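Local coordinates for teicoplanin pseudoaglycone deacetylases Orf2 (Actinoplanes teichomyceticus, PDB 3DFF), which probably removes an acetyl group from the teicoplanin pseudoaglycone as a zinc-dependent deacetylase of lipoglycopeptide antibiotic biosynthesis, at residues 8-13 against 147-153; 28-32 against 85-89. One frame throughout, in Å; residues are numbered along the deposited sequence.

Contact 1 (8-13 against 147-153)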
ATOM      1  N   THR A   8      -2.817 -22.508   3.432  1.00 34.87           N
ATOM      2  CA  THR A   8      -2.816 -21.180   2.747  1.00 35.02           C
ATOM      3  C   THR A   8      -1.849 -20.240   3.443  1.00 33.76           C
ATOM      4  O   THR A   8      -1.971 -19.982   4.645  1.00 33.93           O
ATOM      5  CB  THR A   8      -4.206 -20.534   2.722  1.00 35.35           C
ATOM      6  OG1 THR A   8      -5.139 -21.442   2.133  1.00 38.06           O
ATOM      7  CG2 THR A   8      -4.190 -19.241   1.894  1.00 35.95           C
ATOM      8  N   ARG A   9      -0.893 -19.736   2.667  1.00 32.66           N
ATOM      9  CA  ARG A   9       0.095 -18.778   3.140  1.00 31.26           C
ATOM     10  C   ARG A   9      -0.074 -17.503   2.296  1.00 29.14           C
ATOM     11  O   ARG A   9       0.273 -17.484   1.128  1.00 28.94           O
ATOM     12  CB  ARG A   9       1.507 -19.359   3.000  1.00 31.46           C
ATOM     13  CG  ARG A   9       1.814 -20.559   3.920  1.00 32.83           C
ATOM     14  CD  ARG A   9       3.209 -21.142   3.652  1.00 33.47           C
ATOM     15  NE  ARG A   9       3.149 -22.488   3.074  1.00 40.83           N
ATOM     16  CZ  ARG A   9       2.992 -22.767   1.778  1.00 42.50           C
ATOM     17  NH1 ARG A   9       2.871 -21.802   0.881  1.00 43.94           N
ATOM     18  NH2 ARG A   9       2.947 -24.026   1.372  1.00 44.02           N
ATOM     19  N   LEU A  10      -0.626 -16.461   2.904  1.00 27.32           N
ATOM     20  CA  LEU A  10      -0.969 -15.239   2.184  1.00 26.42           C
ATOM     21  C   LEU A  10       0.052 -14.144   2.490  1.00 24.54           C
ATOM     22  O   LEU A  10       0.192 -13.740   3.642  1.00 25.02           O
ATOM     23  CB  LEU A  10      -2.374 -14.783   2.584  1.00 26.14           C
ATOM     24  CG  LEU A  10      -2.899 -13.454   2.013  1.00 26.84           C
ATOM     25  CD1 LEU A  10      -2.972 -13.504   0.517  1.00 27.52           C
ATOM     26  CD2 LEU A  10      -4.258 -13.151   2.589  1.00 27.15           C
ATOM     27  N   LEU A  11       0.763 -13.690   1.461  1.00 23.17           N
ATOM     28  CA  LEU A  11       1.708 -12.577   1.618  1.00 21.90           C
ATOM     29  C   LEU A  11       1.097 -11.327   0.998  1.00 20.76           C
ATOM     30  O   LEU A  11       0.899 -11.288  -0.220  1.00 20.65           O
ATOM     31  CB  LEU A  11       3.036 -12.886   0.919  1.00 22.24           C
ATOM     32  CG  LEU A  11       4.124 -11.795   0.887  1.00 22.60           C
ATOM     33  CD1 LEU A  11       4.582 -11.409   2.311  1.00 23.56           C
ATOM     34  CD2 LEU A  11       5.291 -12.235   0.011  1.00 23.15           C
ATOM     35  N   ALA A  12       0.802 -10.339   1.841  1.00 19.94           N
ATOM     36  CA  ALA A  12       0.335  -9.046   1.363  1.00 19.35           C
ATOM     37  C   ALA A  12       1.550  -8.132   1.285  1.00 19.33           C
ATOM     38  O   ALA A  12       2.387  -8.127   2.190  1.00 20.23           O
ATOM     39  CB  ALA A  12      -0.723  -8.484   2.263  1.00 19.99           C
ATOM     40  N   ILE A  13       1.657  -7.376   0.200  1.00 17.68           N
ATOM     41  CA  ILE A  13       2.787  -6.454   0.051  1.00 17.00           C
ATOM     42  C   ILE A  13       2.269  -5.027  -0.041  1.00 16.64           C
ATOM     43  O   ILE A  13       1.699  -4.630  -1.054  1.00 16.60           O
ATOM     44  CB  ILE A  13       3.636  -6.832  -1.153  1.00 16.99           C
ATOM     45  CG1 ILE A  13       4.091  -8.308  -1.040  1.00 15.64           C
ATOM     46  CG2 ILE A  13       4.844  -5.901  -1.307  1.00 18.64           C
ATOM     47  CD1 ILE A  13       4.930  -8.758  -2.159  1.00 17.33           C
ATOM     48  N   PHE A 147       9.120 -17.232   3.126  1.00 30.49           N
ATOM     49  CA  PHE A 147       7.752 -17.414   3.602  1.00 29.37           C
ATOM     50  C   PHE A 147       6.948 -18.438   2.794  1.00 29.20           C
ATOM     51  O   PHE A 147       6.003 -19.035   3.315  1.00 28.75           O
ATOM     52  CB  PHE A 147       7.038 -16.058   3.631  1.00 29.10           C
ATOM     53  CG  PHE A 147       5.612 -16.118   4.090  1.00 28.06           C
ATOM     54  CD1 PHE A 147       5.299 -16.399   5.418  1.00 29.07           C
ATOM     55  CD2 PHE A 147       4.576 -15.834   3.200  1.00 27.86           C
ATOM     56  CE1 PHE A 147       3.974 -16.431   5.844  1.00 27.94           C
ATOM     57  CE2 PHE A 147       3.245 -15.872   3.613  1.00 28.28           C
ATOM     58  CZ  PHE A 147       2.942 -16.170   4.931  1.00 27.36           C
ATOM     59  N   ASP A 148       7.334 -18.627   1.534  1.00 29.30           N
ATOM     60  CA  ASP A 148       6.708 -19.590   0.616  1.00 29.77           C
ATOM     61  C   ASP A 148       5.210 -19.372   0.475  1.00 29.19           C
ATOM     62  O   ASP A 148       4.427 -20.258   0.776  1.00 28.83           O
ATOM     63  CB  ASP A 148       7.012 -21.039   1.040  1.00 30.41           C
ATOM     64  CG  ASP A 148       6.674 -22.060  -0.055  1.00 33.27           C
ATOM     65  OD1 ASP A 148       6.613 -21.694  -1.250  1.00 35.66           O
ATOM     66  OD2 ASP A 148       6.479 -23.246   0.292  1.00 36.93           O
ATOM     67  N   PRO A 149       4.796 -18.192  -0.017  1.00 28.26           N
ATOM     68  CA  PRO A 149       3.360 -17.932  -0.043  1.00 27.40           C
ATOM     69  C   PRO A 149       2.653 -18.771  -1.118  1.00 27.23           C
ATOM     70  O   PRO A 149       3.269 -19.144  -2.105  1.00 26.60           O
ATOM     71  CB  PRO A 149       3.298 -16.460  -0.452  1.00 27.43           C
ATOM     72  CG  PRO A 149       4.496 -16.304  -1.344  1.00 27.29           C
ATOM     73  CD  PRO A 149       5.563 -17.083  -0.616  1.00 28.59           C
ATOM     74  N   THR A 150       1.375 -19.066  -0.906  1.00 27.10           N
ATOM     75  CA  THR A 150       0.553 -19.656  -1.954  1.00 27.21           C
ATOM     76  C   THR A 150      -0.163 -18.586  -2.762  1.00 26.72           C
ATOM     77  O   THR A 150      -0.592 -18.841  -3.892  1.00 26.33           O
ATOM     78  CB  THR A 150      -0.491 -20.633  -1.388  1.00 27.15           C
ATOM     79  OG1 THR A 150      -1.201 -20.006  -0.320  1.00 27.54           O
ATOM     80  CG2 THR A 150       0.183 -21.902  -0.880  1.00 29.23           C
ATOM     81  N   LEU A 151      -0.255 -17.383  -2.182  1.00 25.46           N
ATOM     82  CA  LEU A 151      -0.911 -16.239  -2.818  1.00 24.25           C
ATOM     83  C   LEU A 151      -0.218 -14.961  -2.373  1.00 22.42           C
ATOM     84  O   LEU A 151       0.067 -14.796  -1.189  1.00 22.84           O
ATOM     85  CB  LEU A 151      -2.384 -16.140  -2.417  1.00 23.81           C
ATOM     86  CG  LEU A 151      -3.206 -14.982  -3.032  1.00 25.31           C
ATOM     87  CD1 LEU A 151      -3.197 -15.050  -4.536  1.00 26.79           C
ATOM     88  CD2 LEU A 151      -4.636 -14.932  -2.523  1.00 25.22           C
ATOM     89  N   VAL A 152       0.039 -14.071  -3.324  1.00 21.54           N
ATOM     90  CA  VAL A 152       0.526 -12.727  -2.991  1.00 20.41           C
ATOM     91  C   VAL A 152      -0.526 -11.704  -3.431  1.00 19.77           C
ATOM     92  O   VAL A 152      -1.059 -11.799  -4.545  1.00 19.75           O
ATOM     93  CB  VAL A 152       1.854 -12.410  -3.706  1.00 20.56           C
ATOM     94  CG1 VAL A 152       2.284 -10.953  -3.463  1.00 21.13           C
ATOM     95  CG2 VAL A 152       2.960 -13.349  -3.245  1.00 21.22           C
ATOM     96  N   VAL A 153      -0.808 -10.730  -2.566  1.00 19.28           N
ATOM     97  CA  VAL A 153      -1.686  -9.609  -2.940  1.00 18.54           C
ATOM     98  C   VAL A 153      -0.942  -8.302  -2.705  1.00 18.28           C
ATOM     99  O   VAL A 153      -0.321  -8.125  -1.666  1.00 17.88           O
ATOM    100  CB  VAL A 153      -3.017  -9.588  -2.169  1.00 18.89           C
ATOM    101  CG1 VAL A 153      -3.994  -8.599  -2.813  1.00 19.88           C
ATOM    102  CG2 VAL A 153      -3.671 -11.003  -2.155  1.00 20.07           C
TER
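Arg9 lies against Asp148 and Thr150 of the turn that leads from helix 126-147 into strand 151-155, and more of its surface is buried here than of any other residue in the two segments. CG sits beside the backbone N (chi1 -67°), and, as modelled, a bend at chi3 sets the guanidinium over the Asp148 carboxylate, nearly parallel to it. NH2 stands 3.8 Å from Asp148 OD2, a long salt bridge of charges only, since OD2 lies well off the guanidinium plane; the arginine end is modelled too close to the Asp148 main chain, so its exact placement is doubtful. The backbone of Arg9 bonds across the contact: its N donates to Thr150 OG1 at 3.0 Å, and its O takes Thr150 N at 2.8 Å, with a weaker bond from Leu151 N. Beyond this turn the segments run as parallel neighbours, 9-14 and 151-155, in the middle of the Rossmann-like sheet of the PIG-L family. Leu11 N reaches Leu151 O almost straight (168° at the hydrogen), and Leu11 O accepts Val153 N. On the Leu11 face, Phe147 CE2 comes to 4.0 Å from Leu11 CB and 3.7 Å from Leu10 O, its ring meeting the strand backbone obliquely. Pro149 CB closes on Leu11 CB at 3.8 Å, with Ile143 of the helix against Leu11 and Ile144 against Pro149. On the opposite face Leu10 CD1 meets Val153 CG2 at 3.7 Å.

Contact 2 (28-32 against 85-89)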
ATOM      1  N   LEU A  28      -7.660  -9.517   4.767  1.00 24.99           N
ATOM      2  CA  LEU A  28      -6.614 -10.032   5.649  1.00 25.42           C
ATOM      3  C   LEU A  28      -7.213 -10.690   6.892  1.00 26.21           C
ATOM      4  O   LEU A  28      -6.787 -11.784   7.283  1.00 26.70           O
ATOM      5  CB  LEU A  28      -5.679  -8.903   6.078  1.00 24.53           C
ATOM      6  CG  LEU A  28      -4.840  -8.318   4.944  1.00 24.30           C
ATOM      7  CD1 LEU A  28      -4.163  -7.052   5.420  1.00 24.63           C
ATOM      8  CD2 LEU A  28      -3.808  -9.334   4.427  1.00 24.50           C
ATOM      9  N   ALA A  29      -8.175 -10.004   7.508  1.00 27.02           N
ATOM     10  CA  ALA A  29      -8.828 -10.486   8.726  1.00 28.25           C
ATOM     11  C   ALA A  29      -9.594 -11.781   8.440  1.00 29.21           C
ATOM     12  O   ALA A  29      -9.555 -12.719   9.250  1.00 29.38           O
ATOM     13  CB  ALA A  29      -9.749  -9.425   9.282  1.00 28.26           C
ATOM     14  N   GLN A  30     -10.257 -11.827   7.285  1.00 29.63           N
ATOM     15  CA  GLN A  30     -10.977 -13.031   6.834  1.00 31.23           C
ATOM     16  C   GLN A  30     -10.027 -14.212   6.717  1.00 31.24           C
ATOM     17  O   GLN A  30     -10.312 -15.302   7.237  1.00 31.47           O
ATOM     18  CB  GLN A  30     -11.677 -12.780   5.487  1.00 31.62           C
ATOM     19  CG  GLN A  30     -12.388 -14.000   4.871  1.00 34.88           C
ATOM     20  CD  GLN A  30     -13.726 -14.311   5.529  1.00 37.62           C
ATOM     21  OE1 GLN A  30     -14.140 -13.652   6.488  1.00 40.37           O
ATOM     22  NE2 GLN A  30     -14.414 -15.323   5.009  1.00 39.70           N
ATOM     23  N   ALA A  31      -8.903 -13.989   6.035  1.00 31.28           N
ATOM     24  CA  ALA A  31      -7.918 -15.026   5.764  1.00 31.55           C
ATOM     25  C   ALA A  31      -7.378 -15.626   7.059  1.00 32.15           C
ATOM     26  O   ALA A  31      -7.149 -16.838   7.138  1.00 32.16           O
ATOM     27  CB  ALA A  31      -6.781 -14.460   4.913  1.00 31.38           C
ATOM     28  N   ALA A  32      -7.200 -14.781   8.073  1.00 32.47           N
ATOM     29  CA  ALA A  32      -6.666 -15.215   9.364  1.00 34.06           C
ATOM     30  C   ALA A  32      -7.683 -16.071  10.123  1.00 35.17           C
ATOM     31  O   ALA A  32      -7.322 -17.100  10.700  1.00 35.56           O
ATOM     32  CB  ALA A  32      -6.240 -14.020  10.194  1.00 33.76           C
ATOM     33  N   HIS A  85      -4.408  -6.008  15.543  1.00 24.40           N
ATOM     34  CA  HIS A  85      -5.867  -5.972  15.687  1.00 25.51           C
ATOM     35  C   HIS A  85      -6.575  -6.910  14.716  1.00 25.65           C
ATOM     36  O   HIS A  85      -7.611  -7.506  15.074  1.00 26.30           O
ATOM     37  CB  HIS A  85      -6.419  -4.553  15.558  1.00 25.54           C
ATOM     38  CG  HIS A  85      -7.810  -4.409  16.096  1.00 27.48           C
ATOM     39  ND1 HIS A  85      -8.083  -4.347  17.448  1.00 30.07           N
ATOM     40  CD2 HIS A  85      -9.007  -4.329  15.465  1.00 28.81           C
ATOM     41  CE1 HIS A  85      -9.388  -4.232  17.625  1.00 30.16           C
ATOM     42  NE2 HIS A  85      -9.972  -4.219  16.438  1.00 30.27           N
ATOM     43  N   LEU A  86      -6.027  -7.040  13.504  1.00 25.46           N
ATOM     44  CA  LEU A  86      -6.526  -7.984  12.480  1.00 25.55           C
ATOM     45  C   LEU A  86      -6.065  -9.414  12.748  1.00 26.43           C
ATOM     46  O   LEU A  86      -6.419 -10.352  12.014  1.00 26.26           O
ATOM     47  CB  LEU A  86      -6.083  -7.564  11.073  1.00 25.84           C
ATOM     48  CG  LEU A  86      -6.567  -6.199  10.587  1.00 25.99           C
ATOM     49  CD1 LEU A  86      -6.021  -5.933   9.185  1.00 24.72           C
ATOM     50  CD2 LEU A  86      -8.089  -6.174  10.564  1.00 26.86           C
ATOM     51  N   ARG A  87      -5.244  -9.540  13.793  1.00 26.86           N
ATOM     52  CA  ARG A  87      -4.621 -10.786  14.239  1.00 28.18           C
ATOM     53  C   ARG A  87      -3.697 -11.372  13.170  1.00 27.09           C
ATOM     54  O   ARG A  87      -3.641 -12.578  12.955  1.00 28.21           O
ATOM     55  CB  ARG A  87      -5.689 -11.773  14.768  1.00 27.31           C
ATOM     56  CG  ARG A  87      -6.677 -11.093  15.725  1.00 30.08           C
ATOM     57  CD  ARG A  87      -7.713 -12.076  16.262  1.00 31.11           C
ATOM     58  NE  ARG A  87      -7.214 -12.760  17.450  1.00 39.29           N
ATOM     59  CZ  ARG A  87      -7.747 -12.648  18.667  1.00 41.74           C
ATOM     60  NH1 ARG A  87      -8.821 -11.891  18.863  1.00 43.30           N
ATOM     61  NH2 ARG A  87      -7.212 -13.312  19.687  1.00 42.65           N
ATOM     62  N   VAL A  88      -2.952 -10.492  12.496  1.00 27.21           N
ATOM     63  CA  VAL A  88      -2.018 -10.912  11.436  1.00 25.83           C
ATOM     64  C   VAL A  88      -0.568 -10.412  11.685  1.00 25.55           C
ATOM     65  O   VAL A  88      -0.361  -9.445  12.417  1.00 26.15           O
ATOM     66  CB  VAL A  88      -2.491 -10.483  10.002  1.00 26.95           C
ATOM     67  CG1 VAL A  88      -3.910 -10.965   9.701  1.00 25.14           C
ATOM     68  CG2 VAL A  88      -2.412  -8.974   9.835  1.00 25.48           C
ATOM     69  N   ALA A  89       0.402 -11.077  11.055  1.00 25.16           N
ATOM     70  CA  ALA A  89       1.846 -10.779  11.210  1.00 24.01           C
ATOM     71  C   ALA A  89       2.301  -9.618  10.325  1.00 23.93           C
ATOM     72  O   ALA A  89       1.717  -9.364   9.265  1.00 23.31           O
ATOM     73  CB  ALA A  89       2.679 -12.024  10.878  1.00 24.33           C
TER
HETATM   74  O   HOH W   1      -8.427 -12.208  11.898  1.00 37.98           O
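Between Leu86 or Val88 and the helix residues Leu28, Ala29 and Ala32 there is no ring, amide or guanidinium face or edge: the His85 imidazole is held elsewhere, bonded through NE2 to Gln224 OE1, and the Arg87 guanidinium leads away from the helix. Methyl groups do the touching instead. Leu86 sets its two methyls against adjacent helix residues, CD2 reaching Ala29 CB at 3.9 Å and CD1 reaching Leu28 CB at 4.3 Å. Val88 brings in CG1, the branch set opposite its own carbonyl carbon (chi1 -54°), which comes 3.9 Å from Ala32 CB and 3.8 Å from Leu28 O. That oxygen already accepts Ala32 N within the helix. A Schellman motif ends helix 71-85 and, through the positive phi of Arg87 (62°), turns the chain after Leu86; Val88 then also points its side chain toward helix 19-33 before strand 89-92 begins. Helices 19-33 and 71-85, which lie in the successive beta-alpha-beta crossovers from strand 9-14 to 37-42 and on to 89-92, meet here on one side of the sheet, with Met218 and Gln221 of helix 216-226 also against Ala29. One water bridges the two backbones, donating to Ala29 O at 2.9 Å and to Leu86 O at 2.7 Å. The join is therefore mostly apolar, its small alanines allowing close approach, while the two carbonyl oxygens, both acceptors, are joined through a donor that the water supplies to each.

In the fold
Contact 1 and contact 2 meet across the face of the sheet that carries Leu10 and Ala12. Leu10 CD2 packs on Ala31 CB at 3.7 Å and Ala12 CB on Leu28 CD2 at 3.9 Å, so helix 19-33 rests on the strand that precedes it in the chain; the two centres are 13 Å apart. His16, in the loop after that strand, and Asp19, at the start of the helix, bind the zinc, with His164, in helix 162-178 after strand 151-155, completing the set. Neither contact touches the metal: the Ile13 side chain is about 11 Å from the zinc and that of Leu28 about 13 Å, while Ala12 and Leu28 each lie about 9 Å, side chain to side chain, from Asp19.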